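Local coordinates for alpha-n-acetylglucosaminidase family protein (Clostridium perfringens, PDB 4A41), which binds galactose as a family 32 carbohydrate-binding module of a family 89 alpha-N-acetylglucosaminidase, and so probably helps to hold that enzyme on its glycan targets, at residues Gly45-Ala50 with Thr57-Lys62; Leu89-Ala94 with Phe151-Glu156; Thr33-His38 with Pro70-Leu75; Gly97-Tyr102 with Leu142-Gly147; Leu104-Asp109 with Thr135-Val140. All blocks are in the same frame, centred on the assembly; numbering follows the deposited sequence. Where two conformers were deposited one is given.

From the N terminus, Thr33-His38 opens contact 3. Contact 1 then closes a short calcium-binding loop, and contact 3 closes around it at Pro70-Leu75. A second system begins at Leu89-Ala94 with contact 2; contact 4 opens inside it and contact 5 inside that, and they close in reverse order at 135-140, 142-147 and 151-156. None cross, so this F5/8 type C beta-sandwich is a clear example of nesting. Contacts 3 and 4 reach the five-stranded sheet, contacts 1 and 2 the four-stranded one, and contact 5 touches both, where the chain passes between them. Contacts 1 and 2 share calcium and galactose, whereas contact 5 lies about 21 Å and 23 Å from them, centre to centre.

Contact 1 of 5, residues Gly45-Ala50 with Thr57-Lys62; sequences GLAKFA and TIWHTK. With CA (calcium ion), chain B; GAL (beta-D-galactopyranose), chain C.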
# COMPACT_ATOMS: atom_id res chain seq x y z
N GLY A 45 -4.87 7.85 -10.00
CA GLY A 45 -4.70 7.19 -8.71
C GLY A 45 -4.76 5.68 -8.84
O GLY A 45 -5.12 5.01 -7.87
N LEU A 46 -4.40 5.16 -10.01
CA LEU A 46 -4.43 3.70 -10.24
C LEU A 46 -3.54 2.97 -9.25
O LEU A 46 -2.46 3.44 -8.92
CB LEU A 46 -3.97 3.36 -11.64
CG LEU A 46 -4.84 3.96 -12.74
CD1 LEU A 46 -4.26 3.53 -14.10
CD2 LEU A 46 -6.31 3.55 -12.61
N ALA A 47 -4.00 1.81 -8.76
CA ALA A 47 -3.18 0.97 -7.86
C ALA A 47 -1.77 0.68 -8.37
O ALA A 47 -0.78 0.69 -7.59
CB ALA A 47 -3.90 -0.34 -7.59
N LYS A 48 -1.65 0.45 -9.67
CA LYS A 48 -0.33 0.15 -10.22
C LYS A 48 0.69 1.28 -10.06
O LYS A 48 1.91 1.04 -10.09
CB LYS A 48 -0.45 -0.27 -11.69
CG LYS A 48 -0.79 0.84 -12.66
CD LYS A 48 -0.88 0.24 -14.07
CE LYS A 48 -1.13 1.32 -15.10
NZ LYS A 48 -1.00 0.73 -16.48
N PHE A 49 0.19 2.49 -9.83
CA PHE A 49 1.09 3.60 -9.57
C PHE A 49 1.84 3.45 -8.24
O PHE A 49 2.82 4.12 -8.02
CB PHE A 49 0.34 4.93 -9.56
CG PHE A 49 -0.19 5.36 -10.90
CD1 PHE A 49 0.32 4.82 -12.09
CD2 PHE A 49 -1.20 6.29 -10.97
CE1 PHE A 49 -0.20 5.24 -13.33
CE2 PHE A 49 -1.70 6.72 -12.22
CZ PHE A 49 -1.19 6.20 -13.37
N ALA A 50 1.39 2.55 -7.37
CA ALA A 50 2.09 2.37 -6.07
C ALA A 50 3.36 1.52 -6.22
O ALA A 50 4.12 1.39 -5.29
CB ALA A 50 1.12 1.76 -5.02
N THR A 57 4.19 9.47 -8.73
CA THR A 57 2.90 8.84 -9.06
C THR A 57 2.40 8.07 -7.85
O THR A 57 3.17 7.42 -7.12
CB THR A 57 3.01 7.87 -10.24
OG1 THR A 57 3.81 6.74 -9.87
CG2 THR A 57 3.68 8.51 -11.44
N ILE A 58 1.08 8.13 -7.65
CA ILE A 58 0.51 7.54 -6.44
C ILE A 58 -0.75 6.74 -6.74
O ILE A 58 -1.52 7.07 -7.66
CB ILE A 58 0.20 8.64 -5.36
CG1 ILE A 58 -1.01 9.51 -5.76
CG2 ILE A 58 1.49 9.45 -5.04
CD1 ILE A 58 -1.32 10.67 -4.80
N TRP A 59 -0.95 5.65 -6.00
CA TRP A 59 -2.30 5.10 -5.84
C TRP A 59 -3.07 6.09 -4.98
O TRP A 59 -2.51 6.66 -4.03
CB TRP A 59 -2.25 3.77 -5.10
CG TRP A 59 -3.57 3.30 -4.57
CD1 TRP A 59 -4.70 3.03 -5.30
CD2 TRP A 59 -3.91 3.06 -3.20
NE1 TRP A 59 -5.72 2.64 -4.46
CE2 TRP A 59 -5.26 2.63 -3.17
CE3 TRP A 59 -3.20 3.14 -1.98
CZ2 TRP A 59 -5.92 2.31 -1.98
CZ3 TRP A 59 -3.85 2.80 -0.79
CH2 TRP A 59 -5.20 2.38 -0.81
N HIS A 60 -4.34 6.30 -5.31
CA HIS A 60 -5.21 7.12 -4.45
C HIS A 60 -6.60 6.50 -4.51
O HIS A 60 -7.06 6.06 -5.59
CB HIS A 60 -5.28 8.57 -5.02
CG HIS A 60 -5.84 9.62 -4.08
ND1 HIS A 60 -7.15 9.63 -3.66
CD2 HIS A 60 -5.25 10.72 -3.54
CE1 HIS A 60 -7.36 10.71 -2.92
NE2 HIS A 60 -6.23 11.38 -2.83
N THR A 61 -7.27 6.43 -3.37
CA THR A 61 -8.63 5.92 -3.34
C THR A 61 -9.52 6.79 -4.25
O THR A 61 -9.24 7.97 -4.46
CB THR A 61 -9.21 5.90 -1.90
OG1 THR A 61 -8.94 7.15 -1.25
CG2 THR A 61 -8.57 4.75 -1.07
N LYS A 62 -10.60 6.18 -4.76
CA LYS A 62 -11.57 6.88 -5.62
C LYS A 62 -12.23 8.04 -4.90
O LYS A 62 -12.70 7.89 -3.76
CB LYS A 62 -12.63 5.89 -6.10
CG LYS A 62 -13.83 6.52 -6.85
CD LYS A 62 -13.38 7.19 -8.13
CE LYS A 62 -14.57 7.58 -8.98
NZ LYS A 62 -15.13 6.41 -9.69
CA CA B . 4.63 5.55 -7.77
C1 GAL C . -6.64 17.16 -4.42
C2 GAL C . -5.38 16.32 -4.40
C3 GAL C . -5.73 14.94 -4.96
C4 GAL C . -6.90 14.35 -4.19
C5 GAL C . -8.08 15.33 -4.23
C6 GAL C . -9.29 14.79 -3.47
O1 GAL C . -6.33 18.39 -3.82
O2 GAL C . -4.32 16.94 -5.13
O3 GAL C . -4.56 14.14 -4.90
O4 GAL C . -6.50 14.11 -2.83
O5 GAL C . -7.63 16.53 -3.63
O6 GAL C . -10.43 15.64 -3.63
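The backbones of Gly45 and Trp59 pass with CA atoms 4.3 Å apart, and His60 N donates an almost straight bond to Gly45 O (3.0 Å, 171°), tying the loop to strand 59-60. The loop belongs to the calcium site of this F5/8 type C beta-sandwich, and its residues 47-50 form the start of a 3-10 turn that offers Phe49 O to the ion at 2.3 Å. At the start of segment 57-62, Thr57 binds the same calcium twice, through its carbonyl O and through OG1. A chi1 of 67° sets OG1 between the backbone N and the carbonyl carbon, so hydroxyl and carbonyl can chelate together. Asp52, Lys54, Ala155 and Glu156 complete the sphere of seven oxygens. The side chains of Phe49 and Thr57 run roughly perpendicular to each other. The Phe49 ring takes Ile58 O at its edge, in plane, 3.4 Å from CD2, while Leu46 CB sits over the centre of one face. Trp59 lays its CD1 corner against the turn, 3.6 Å from Ala47 CA, and its CB meets Ala50 CB; its NE1 is hydrogen-bonded to Ser36 O. His60 points out of the contact to the sugar. Its ring is held by ND1, which donates in the ring plane to a lone pair of Thr61 O, and NE2 is hydrogen-bonded to galactose O4 at 2.7 Å.

Contact 2 of 5, residues Leu89-Ala94 with Phe151-Glu156; sequences LPRSGA and FASAAE. With CA (calcium ion), chain B; GAL (beta-D-galactopyranose), chain C.
Leu89 and Glu156 face each other as an antiparallel hydrogen-bonded pair, with Leu89 N giving its hydrogen to Glu156 O at 2.9 Å. In return, Leu89 O accepts two bonds: Ala155 N arrives nearly along the C=O axis at 2.8 Å, Glu156 N in the carbonyl plane on a lone pair at 3.2 Å. Ala155 CB packs against the carbonyl oxygens of Leu89 and Pro90, which both come from one side. The same two residues bind the calcium ion: Ala155 through O and Glu156 through OE2, at 2.4 Å; the glutamate bends back at chi2 (-66°) to reach it, and Gln27 holds OE1. Toward the sugar, the Arg91 guanidinium turns its edge to galactose and pinches O3 between NH1 (2.9 Å) and NH2 (2.8 Å). Ser153 OG, beside Arg91 CD, bonds to Asn96 O and takes a hydrogen from a water that accepts from Arg91 N, probably steadying the arginine backbone. The Phe151 ring turns a face toward the sugar, O4 lying over it and CZ 3.7 Å from C6. Ala155 and Glu156 both facing Leu89 make a classic beta bulge, here linking the galactose pocket of a family 32 module to its calcium site.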
# COMPACT_ATOMS: atom_id res chain seq x y z
N LEU A 89 5.91 4.64 1.21
CA LEU A 89 6.34 6.01 0.89
C LEU A 89 5.11 6.83 0.52
O LEU A 89 4.43 6.54 -0.48
CB LEU A 89 7.37 6.03 -0.25
CG LEU A 89 7.87 7.43 -0.63
CD1 LEU A 89 8.75 7.99 0.51
CD2 LEU A 89 8.65 7.38 -1.95
N PRO A 90 4.78 7.85 1.33
CA PRO A 90 3.67 8.72 1.01
C PRO A 90 3.96 9.57 -0.21
O PRO A 90 5.12 9.73 -0.63
CB PRO A 90 3.61 9.68 2.21
CG PRO A 90 4.24 8.90 3.35
CD PRO A 90 5.33 8.12 2.67
N ARG A 91 2.88 10.12 -0.76
CA ARG A 91 2.98 11.16 -1.79
C ARG A 91 3.90 12.31 -1.30
O ARG A 91 4.06 12.52 -0.09
CB ARG A 91 1.58 11.68 -2.11
CG ARG A 91 0.98 12.55 -1.01
CD ARG A 91 -0.47 12.91 -1.29
NE ARG A 91 -0.62 13.61 -2.56
CZ ARG A 91 -1.80 13.80 -3.17
NH1 ARG A 91 -2.93 13.39 -2.61
NH2 ARG A 91 -1.84 14.47 -4.33
N SER A 92 4.42 13.05 -2.28
CA SER A 92 5.32 14.16 -1.99
C SER A 92 4.67 15.50 -2.25
O SER A 92 3.92 15.67 -3.22
CB SER A 92 6.61 14.07 -2.81
OG SER A 92 7.57 14.99 -2.32
N GLY A 93 4.93 16.45 -1.36
CA GLY A 93 4.51 17.83 -1.59
C GLY A 93 3.08 18.18 -1.26
O GLY A 93 2.69 19.34 -1.43
N ALA A 94 2.31 17.20 -0.78
CA ALA A 94 0.92 17.38 -0.35
C ALA A 94 0.59 16.19 0.56
O ALA A 94 1.42 15.28 0.68
CB ALA A 94 -0.01 17.42 -1.55
N PHE A 151 -9.09 10.05 2.73
CA PHE A 151 -8.62 9.35 1.54
C PHE A 151 -7.46 8.44 1.98
O PHE A 151 -6.96 8.56 3.08
CB PHE A 151 -8.06 10.36 0.54
CG PHE A 151 -8.97 11.54 0.28
CD1 PHE A 151 -10.10 11.40 -0.51
CD2 PHE A 151 -8.66 12.81 0.80
CE1 PHE A 151 -10.94 12.51 -0.75
CE2 PHE A 151 -9.50 13.92 0.56
CZ PHE A 151 -10.63 13.76 -0.21
N ALA A 152 -7.06 7.53 1.09
CA ALA A 152 -5.78 6.83 1.26
C ALA A 152 -4.99 6.94 -0.01
O ALA A 152 -5.54 6.84 -1.12
CB ALA A 152 -6.01 5.38 1.63
N SER A 153 -3.68 7.15 0.15
CA SER A 153 -2.81 7.21 -1.03
C SER A 153 -1.44 6.64 -0.70
O SER A 153 -1.08 6.49 0.46
CB SER A 153 -2.69 8.65 -1.58
OG SER A 153 -2.15 9.53 -0.61
N ALA A 154 -0.68 6.29 -1.75
CA ALA A 154 0.68 5.74 -1.57
C ALA A 154 1.51 5.98 -2.81
O ALA A 154 1.06 5.64 -3.92
CB ALA A 154 0.61 4.21 -1.27
N ALA A 155 2.69 6.57 -2.64
CA ALA A 155 3.57 6.81 -3.80
C ALA A 155 4.29 5.54 -4.19
O ALA A 155 4.30 5.18 -5.37
CB ALA A 155 4.57 7.93 -3.51
N GLU A 156 4.88 4.85 -3.21
CA GLU A 156 5.64 3.63 -3.48
C GLU A 156 5.51 2.68 -2.32
O GLU A 156 5.72 3.06 -1.17
CB GLU A 156 7.14 3.91 -3.73
CG GLU A 156 7.45 4.59 -5.05
CD GLU A 156 7.14 3.67 -6.21
OE1 GLU A 156 7.70 2.57 -6.28
OE2 GLU A 156 6.36 4.06 -7.11
CA CA B . 4.63 5.55 -7.77
C1 GAL C . -6.64 17.16 -4.42
C2 GAL C . -5.38 16.32 -4.40
C3 GAL C . -5.73 14.94 -4.96
C4 GAL C . -6.90 14.35 -4.19
C5 GAL C . -8.08 15.33 -4.23
C6 GAL C . -9.29 14.79 -3.47
O1 GAL C . -6.33 18.39 -3.82
O2 GAL C . -4.32 16.94 -5.13
O3 GAL C . -4.56 14.14 -4.90
O4 GAL C . -6.50 14.11 -2.83
O5 GAL C . -7.63 16.53 -3.63
O6 GAL C . -10.43 15.64 -3.63
O HOH W 1 0.50 9.38 0.50

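Contact 3 of 5, residues Thr33-His38 with Pro70-Leu75; sequences TATSEH and PQSITL
The amide of Gln71 is the flat group here: Ser36 CB rests above one face, 3.7 Å from CD, and Thr35 OG1 comes in at the oxygen end. A bend at chi2 (-67°) turns the amide toward Thr35, and this brings OE1 within a very short 2.5 Å of OG1, a hydrogen bond whose exact length should not be pressed. The other end of the amide is also held, since NE2 bonds to Glu68 O. Thr35 OG1 works in both directions. It donates to the amide and accepts from Ser72 N at 3.0 Å, nearly straight at 168°, while its methyl CG2 leans on Ser72 OG. Alongside runs the antiparallel ladder that joins strand 31-34, at an edge of the five-stranded sheet, to strand 71-77. Thr33 and Thr74 form a hydrogen-bonded pair, with Thr74 N to Thr33 O at 2.8 Å. Their side chains project together from the same face, and a water joins Thr33 OG1 to Thr74 O. On the other face of the sheet Ala34 CB meets Ile73 CB at 4.2 Å, and both pack on Trp59 within the sandwich. Thr35 N still reaches Ser72 O, but beyond it the pairing changes character. Chemically, the hydroxyl of Thr35 thus stands in for its own carbonyl as acceptor for Ser72 N where strand 31-34 stops, letting the chain turn away without losing its grip.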
# COMPACT_ATOMS: atom_id res chain seq x y z
N THR A 33 -3.59 -4.50 -6.97
CA THR A 33 -5.03 -4.29 -7.09
C THR A 33 -5.47 -3.53 -5.83
O THR A 33 -4.76 -3.51 -4.83
CB THR A 33 -5.80 -5.59 -7.25
OG1 THR A 33 -5.53 -6.46 -6.14
CG2 THR A 33 -5.40 -6.30 -8.56
N ALA A 34 -6.62 -2.88 -5.88
CA ALA A 34 -7.10 -2.16 -4.71
C ALA A 34 -8.60 -2.23 -4.65
O ALA A 34 -9.27 -2.41 -5.68
CB ALA A 34 -6.65 -0.71 -4.75
N THR A 35 -9.12 -2.04 -3.46
CA THR A 35 -10.58 -2.01 -3.30
C THR A 35 -11.19 -0.76 -3.90
O THR A 35 -12.39 -0.73 -4.23
CB THR A 35 -10.97 -2.17 -1.84
OG1 THR A 35 -10.36 -1.15 -1.05
CG2 THR A 35 -10.60 -3.61 -1.32
N SER A 36 -10.38 0.29 -4.01
CA SER A 36 -10.84 1.55 -4.58
C SER A 36 -9.61 2.17 -5.23
O SER A 36 -8.56 2.16 -4.63
CB SER A 36 -11.33 2.44 -3.45
OG SER A 36 -11.76 3.70 -3.89
N GLU A 37 -9.77 2.69 -6.44
CA GLU A 37 -8.71 3.46 -7.07
C GLU A 37 -9.33 4.57 -7.91
O GLU A 37 -10.31 4.36 -8.63
CB GLU A 37 -7.77 2.57 -7.91
CG GLU A 37 -8.45 2.01 -9.19
CD GLU A 37 -7.58 1.07 -10.04
OE1 GLU A 37 -6.44 0.75 -9.66
OE2 GLU A 37 -8.09 0.63 -11.13
N HIS A 38 -8.75 5.75 -7.82
CA HIS A 38 -9.14 6.84 -8.71
C HIS A 38 -8.59 6.61 -10.12
O HIS A 38 -7.47 6.09 -10.31
CB HIS A 38 -8.66 8.16 -8.11
CG HIS A 38 -9.41 9.34 -8.62
ND1 HIS A 38 -10.66 9.67 -8.16
CD2 HIS A 38 -9.10 10.26 -9.57
CE1 HIS A 38 -11.09 10.75 -8.80
NE2 HIS A 38 -10.17 11.12 -9.66
N PRO A 70 -12.57 2.06 5.64
CA PRO A 70 -11.32 1.43 5.16
C PRO A 70 -11.31 1.08 3.67
O PRO A 70 -12.34 0.72 3.08
CB PRO A 70 -11.22 0.14 5.99
CG PRO A 70 -12.10 0.40 7.20
CD PRO A 70 -13.24 1.20 6.64
N GLN A 71 -10.14 1.26 3.06
CA GLN A 71 -9.89 0.70 1.76
C GLN A 71 -8.47 0.16 1.81
O GLN A 71 -7.72 0.48 2.72
CB GLN A 71 -9.97 1.74 0.65
CG GLN A 71 -11.36 2.42 0.46
CD GLN A 71 -12.47 1.50 -0.05
OE1 GLN A 71 -12.23 0.48 -0.74
NE2 GLN A 71 -13.71 1.88 0.25
N SER A 72 -8.15 -0.71 0.87
CA SER A 72 -6.85 -1.40 0.87
C SER A 72 -6.25 -1.54 -0.52
O SER A 72 -6.93 -1.41 -1.54
CB SER A 72 -6.99 -2.79 1.50
OG SER A 72 -7.80 -3.65 0.71
N ILE A 73 -4.94 -1.82 -0.54
CA ILE A 73 -4.21 -2.13 -1.77
C ILE A 73 -3.47 -3.44 -1.52
O ILE A 73 -2.85 -3.62 -0.48
CB ILE A 73 -3.28 -0.95 -2.20
CG1 ILE A 73 -2.45 -1.32 -3.44
CG2 ILE A 73 -2.32 -0.51 -1.06
CD1 ILE A 73 -1.87 -0.13 -4.18
N THR A 74 -3.58 -4.35 -2.49
CA THR A 74 -2.92 -5.67 -2.38
C THR A 74 -1.85 -5.81 -3.45
O THR A 74 -2.09 -5.52 -4.64
CB THR A 74 -3.95 -6.80 -2.55
OG1 THR A 74 -4.90 -6.71 -1.48
CG2 THR A 74 -3.26 -8.17 -2.48
N LEU A 75 -0.67 -6.26 -3.03
CA LEU A 75 0.40 -6.60 -3.95
C LEU A 75 0.51 -8.11 -4.04
O LEU A 75 0.81 -8.78 -3.04
CB LEU A 75 1.71 -5.99 -3.45
CG LEU A 75 1.69 -4.49 -3.16
CD1 LEU A 75 3.10 -4.08 -2.74
CD2 LEU A 75 1.15 -3.66 -4.33
O HOH W 2 -3.10 -7.85 -6.39

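Contact 4 of 5, residues Gly97-Tyr102 with Leu142-Gly147; sequences GNITKY and LVALEG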
# COMPACT_ATOMS: atom_id res chain seq x y z
N GLY A 97 -4.59 11.64 1.78
CA GLY A 97 -4.43 10.18 1.72
C GLY A 97 -3.23 9.63 2.48
O GLY A 97 -3.08 8.40 2.56
N ASN A 98 -2.39 10.48 3.05
CA ASN A 98 -1.30 9.98 3.90
C ASN A 98 -1.93 9.12 4.98
O ASN A 98 -2.82 9.56 5.74
CB ASN A 98 -0.48 11.12 4.52
CG ASN A 98 0.49 11.73 3.53
OD1 ASN A 98 0.45 11.44 2.33
ND2 ASN A 98 1.36 12.62 4.02
N ILE A 99 -1.50 7.85 5.00
CA ILE A 99 -2.17 6.87 5.84
C ILE A 99 -1.70 7.02 7.28
O ILE A 99 -0.49 7.01 7.54
CB ILE A 99 -1.94 5.44 5.30
CG1 ILE A 99 -2.55 5.29 3.92
CG2 ILE A 99 -2.48 4.39 6.31
CD1 ILE A 99 -2.11 4.02 3.16
N THR A 100 -2.64 7.15 8.21
CA THR A 100 -2.25 7.41 9.61
C THR A 100 -2.68 6.31 10.57
O THR A 100 -2.21 6.27 11.71
CB THR A 100 -2.80 8.75 10.10
OG1 THR A 100 -4.21 8.75 9.88
CG2 THR A 100 -2.13 9.91 9.32
N LYS A 101 -3.55 5.41 10.11
CA LYS A 101 -3.86 4.22 10.91
C LYS A 101 -3.98 3.06 9.92
O LYS A 101 -4.73 3.13 8.94
CB LYS A 101 -5.16 4.40 11.70
CG LYS A 101 -5.41 3.27 12.69
CD LYS A 101 -6.73 3.43 13.43
CE LYS A 101 -6.72 2.49 14.63
NZ LYS A 101 -7.90 2.58 15.54
N TYR A 102 -3.22 1.99 10.16
CA TYR A 102 -3.06 0.93 9.16
C TYR A 102 -3.13 -0.46 9.79
O TYR A 102 -2.95 -0.62 11.02
CB TYR A 102 -1.69 1.05 8.45
CG TYR A 102 -0.56 0.77 9.42
CD1 TYR A 102 -0.10 -0.54 9.68
CD2 TYR A 102 0.00 1.81 10.14
CE1 TYR A 102 0.92 -0.76 10.64
CE2 TYR A 102 1.00 1.60 11.07
CZ TYR A 102 1.46 0.33 11.32
OH TYR A 102 2.47 0.20 12.27
N LEU A 142 -2.06 -3.81 2.26
CA LEU A 142 -2.02 -2.65 3.15
C LEU A 142 -3.42 -2.06 3.31
O LEU A 142 -4.03 -1.62 2.32
CB LEU A 142 -1.06 -1.56 2.64
CG LEU A 142 -1.01 -0.28 3.50
CD1 LEU A 142 -0.48 -0.53 4.90
CD2 LEU A 142 -0.14 0.76 2.75
N VAL A 143 -3.94 -2.12 4.54
CA VAL A 143 -5.29 -1.62 4.87
C VAL A 143 -5.14 -0.22 5.49
O VAL A 143 -4.50 -0.02 6.53
CB VAL A 143 -6.03 -2.55 5.85
CG1 VAL A 143 -7.43 -2.02 6.12
CG2 VAL A 143 -6.08 -3.99 5.35
N ALA A 144 -5.74 0.75 4.82
CA ALA A 144 -5.86 2.13 5.35
C ALA A 144 -7.15 2.29 6.15
O ALA A 144 -8.23 2.35 5.57
CB ALA A 144 -5.83 3.14 4.20
N LEU A 145 -7.01 2.32 7.47
CA LEU A 145 -8.17 2.50 8.36
C LEU A 145 -8.51 3.97 8.42
O LEU A 145 -9.70 4.34 8.48
CB LEU A 145 -7.86 1.97 9.77
CG LEU A 145 -7.63 0.45 9.87
CD1 LEU A 145 -7.31 0.04 11.29
CD2 LEU A 145 -8.79 -0.34 9.30
N GLU A 146 -7.47 4.79 8.44
CA GLU A 146 -7.60 6.26 8.48
C GLU A 146 -6.52 6.89 7.64
O GLU A 146 -5.40 6.36 7.59
CB GLU A 146 -7.52 6.80 9.92
CG GLU A 146 -8.60 6.18 10.82
CD GLU A 146 -8.61 6.70 12.25
OE1 GLU A 146 -7.79 7.54 12.64
OE2 GLU A 146 -9.51 6.24 12.99
N GLY A 147 -6.85 8.01 7.00
CA GLY A 147 -5.86 8.76 6.24
C GLY A 147 -6.25 10.20 6.13
O GLY A 147 -7.42 10.55 6.36
O HOH W 3 -5.39 8.40 12.28
O HOH W 4 -8.87 5.24 15.43
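Ile99 and Leu142 reach toward each other tip to tip, CD1 to CD2 at 3.8 Å, over the small side chain of Ala144, whose CB packs against Ile99 CG1 and CD1. Gly147, the non-hydrogen-bonded partner of Ile99 and without a side chain, lets the strands close to 4.2 Å between its CA and that of Ile99. Leu142 fits its second methyl, CD1, against Tyr102 CB. On the opposite face of the sheet Lys101 runs extended, crossing both Leu145 (CG to CD1 4.0 Å) and Glu146 (CB to CB 3.8 Å). Lys101 NZ and Glu146 OE2 are bridged by a water, and a second water links Glu146 OE1 to Thr100 OG1. Each bulge doubles an acceptor: Glu146 O takes Thr100 N (2.9 Å) and Lys101 N, both from one face of its plane, and Lys101 O takes Leu145 N and Glu146 N. Two classic beta bulges back to back, with both segments turning a corner, at Lys101 and at Leu145, thus shape this end of the beta-sandwich.

Contact 5 of 5, residues Leu104-Asp109 with Thr135-Val140; sequences LHVSED and TKATHV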
# COMPACT_ATOMS: atom_id res chain seq x y z
N LEU A 104 -1.40 -4.31 8.24
CA LEU A 104 -0.74 -5.06 7.16
C LEU A 104 -1.16 -6.51 7.29
O LEU A 104 -1.07 -7.09 8.38
CB LEU A 104 0.78 -4.90 7.26
CG LEU A 104 1.49 -5.37 5.99
CD1 LEU A 104 1.37 -4.38 4.83
CD2 LEU A 104 2.94 -5.65 6.29
N HIS A 105 -1.67 -7.06 6.20
CA HIS A 105 -2.12 -8.46 6.14
C HIS A 105 -1.35 -9.21 5.06
O HIS A 105 -0.85 -8.61 4.11
CB HIS A 105 -3.62 -8.59 5.80
CG HIS A 105 -4.57 -7.85 6.72
ND1 HIS A 105 -5.93 -7.83 6.50
CD2 HIS A 105 -4.36 -7.12 7.84
CE1 HIS A 105 -6.52 -7.11 7.44
NE2 HIS A 105 -5.59 -6.66 8.26
N VAL A 106 -1.28 -10.55 5.19
CA VAL A 106 -0.67 -11.37 4.15
C VAL A 106 -1.60 -12.53 3.78
O VAL A 106 -2.51 -12.89 4.55
CB VAL A 106 0.72 -11.95 4.57
CG1 VAL A 106 1.70 -10.85 4.88
CG2 VAL A 106 0.56 -12.85 5.76
N SER A 107 -1.39 -13.10 2.60
CA SER A 107 -2.15 -14.27 2.15
C SER A 107 -1.20 -15.18 1.42
O SER A 107 -0.20 -14.71 0.86
CB SER A 107 -3.29 -13.87 1.20
OG SER A 107 -4.03 -15.02 0.75
N GLU A 108 -1.49 -16.47 1.42
CA GLU A 108 -0.79 -17.43 0.58
C GLU A 108 -1.71 -18.01 -0.50
O GLU A 108 -1.33 -18.93 -1.23
CB GLU A 108 -0.19 -18.55 1.46
CG GLU A 108 0.94 -18.04 2.29
CD GLU A 108 1.40 -19.08 3.28
OE1 GLU A 108 2.19 -19.95 2.86
OE2 GLU A 108 0.94 -19.02 4.45
N ASP A 109 -2.93 -17.49 -0.60
CA ASP A 109 -3.82 -17.95 -1.67
C ASP A 109 -4.51 -16.84 -2.46
O ASP A 109 -5.20 -17.10 -3.45
CB ASP A 109 -4.82 -19.01 -1.16
CG ASP A 109 -5.79 -18.47 -0.13
OD1 ASP A 109 -5.91 -17.23 0.06
OD2 ASP A 109 -6.48 -19.31 0.51
N THR A 135 7.50 -14.28 7.59
CA THR A 135 6.29 -15.05 7.32
C THR A 135 6.15 -15.27 5.82
O THR A 135 6.62 -14.45 5.04
CB THR A 135 5.05 -14.34 7.95
OG1 THR A 135 3.99 -15.28 8.18
CG2 THR A 135 4.57 -13.16 7.11
N LYS A 136 5.51 -16.38 5.45
CA LYS A 136 5.38 -16.77 4.06
C LYS A 136 4.18 -16.09 3.41
O LYS A 136 3.08 -16.12 3.97
CB LYS A 136 5.25 -18.30 3.94
CG LYS A 136 5.58 -18.83 2.58
CD LYS A 136 6.13 -20.26 2.60
CE LYS A 136 7.03 -20.47 1.39
NZ LYS A 136 8.12 -19.42 1.29
N ALA A 137 4.36 -15.46 2.26
CA ALA A 137 3.26 -14.73 1.62
C ALA A 137 3.38 -14.77 0.11
O ALA A 137 4.49 -14.61 -0.41
CB ALA A 137 3.25 -13.25 2.08
N THR A 138 2.25 -14.93 -0.57
CA THR A 138 2.15 -14.63 -2.00
C THR A 138 1.55 -13.27 -2.28
O THR A 138 1.67 -12.74 -3.40
CB THR A 138 1.28 -15.67 -2.75
OG1 THR A 138 -0.01 -15.80 -2.13
CG2 THR A 138 1.99 -17.04 -2.74
N HIS A 139 0.91 -12.69 -1.26
CA HIS A 139 0.21 -11.40 -1.38
C HIS A 139 0.39 -10.64 -0.09
O HIS A 139 0.37 -11.24 1.00
CB HIS A 139 -1.31 -11.58 -1.55
CG HIS A 139 -1.73 -12.30 -2.80
ND1 HIS A 139 -1.49 -13.64 -3.01
CD2 HIS A 139 -2.40 -11.86 -3.89
CE1 HIS A 139 -1.97 -13.99 -4.19
NE2 HIS A 139 -2.52 -12.92 -4.75
N VAL A 140 0.52 -9.32 -0.20
CA VAL A 140 0.56 -8.41 0.93
C VAL A 140 -0.47 -7.31 0.74
O VAL A 140 -0.53 -6.71 -0.33
CB VAL A 140 1.97 -7.77 1.09
CG1 VAL A 140 2.01 -6.76 2.24
CG2 VAL A 140 3.01 -8.85 1.29
O HOH W 5 -1.38 -17.33 -4.10
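A classic beta bulge joins strand 102-107 to the corner between strands 128-137 and 139-144, so that Ser107 meets both Thr138 and His139 at one end of the F5/8 type C beta-sandwich. Its carbonyl O accepts from Thr138 N at 2.8 Å, in the carbonyl plane, and from His139 N at 3.1 Å, tilted out of it; Ser107 N returns a bond to His139 O at 3.0 Å. The corner at Thr138 carries the chain from one sheet to the other, and Val106 fills its inside, CB against Ala137 CB at 3.8 Å and CG1 near Val140 CG2. Deeper in the core, Leu104 CD1 presses on Val140 CG1 at 3.6 Å. Leu104, its CG swung away from the backbone N (chi1 -167°), slants across the valine, and Ile116, Phe86 and Phe132 pack around it. Outside, the side chain of Glu108 lies nearly perpendicular to that of Lys136. Its CG lies 3.3 Å from Lys136 O, and OE1 rests on the lysine CB and CG, while OE2 forms a salt bridge to Arg114, which also bonds to Lys136 O and Thr135 OG1. Ser107 OG accepts from Asp109 N, an ST turn, and is also hydrogen-bonded to Asn112 O across the turn to strand 113-120. Thr138 OG1 sits at the in-plane edge of the His139 imidazole, hydrogen-bonded to ND1 at 2.8 Å.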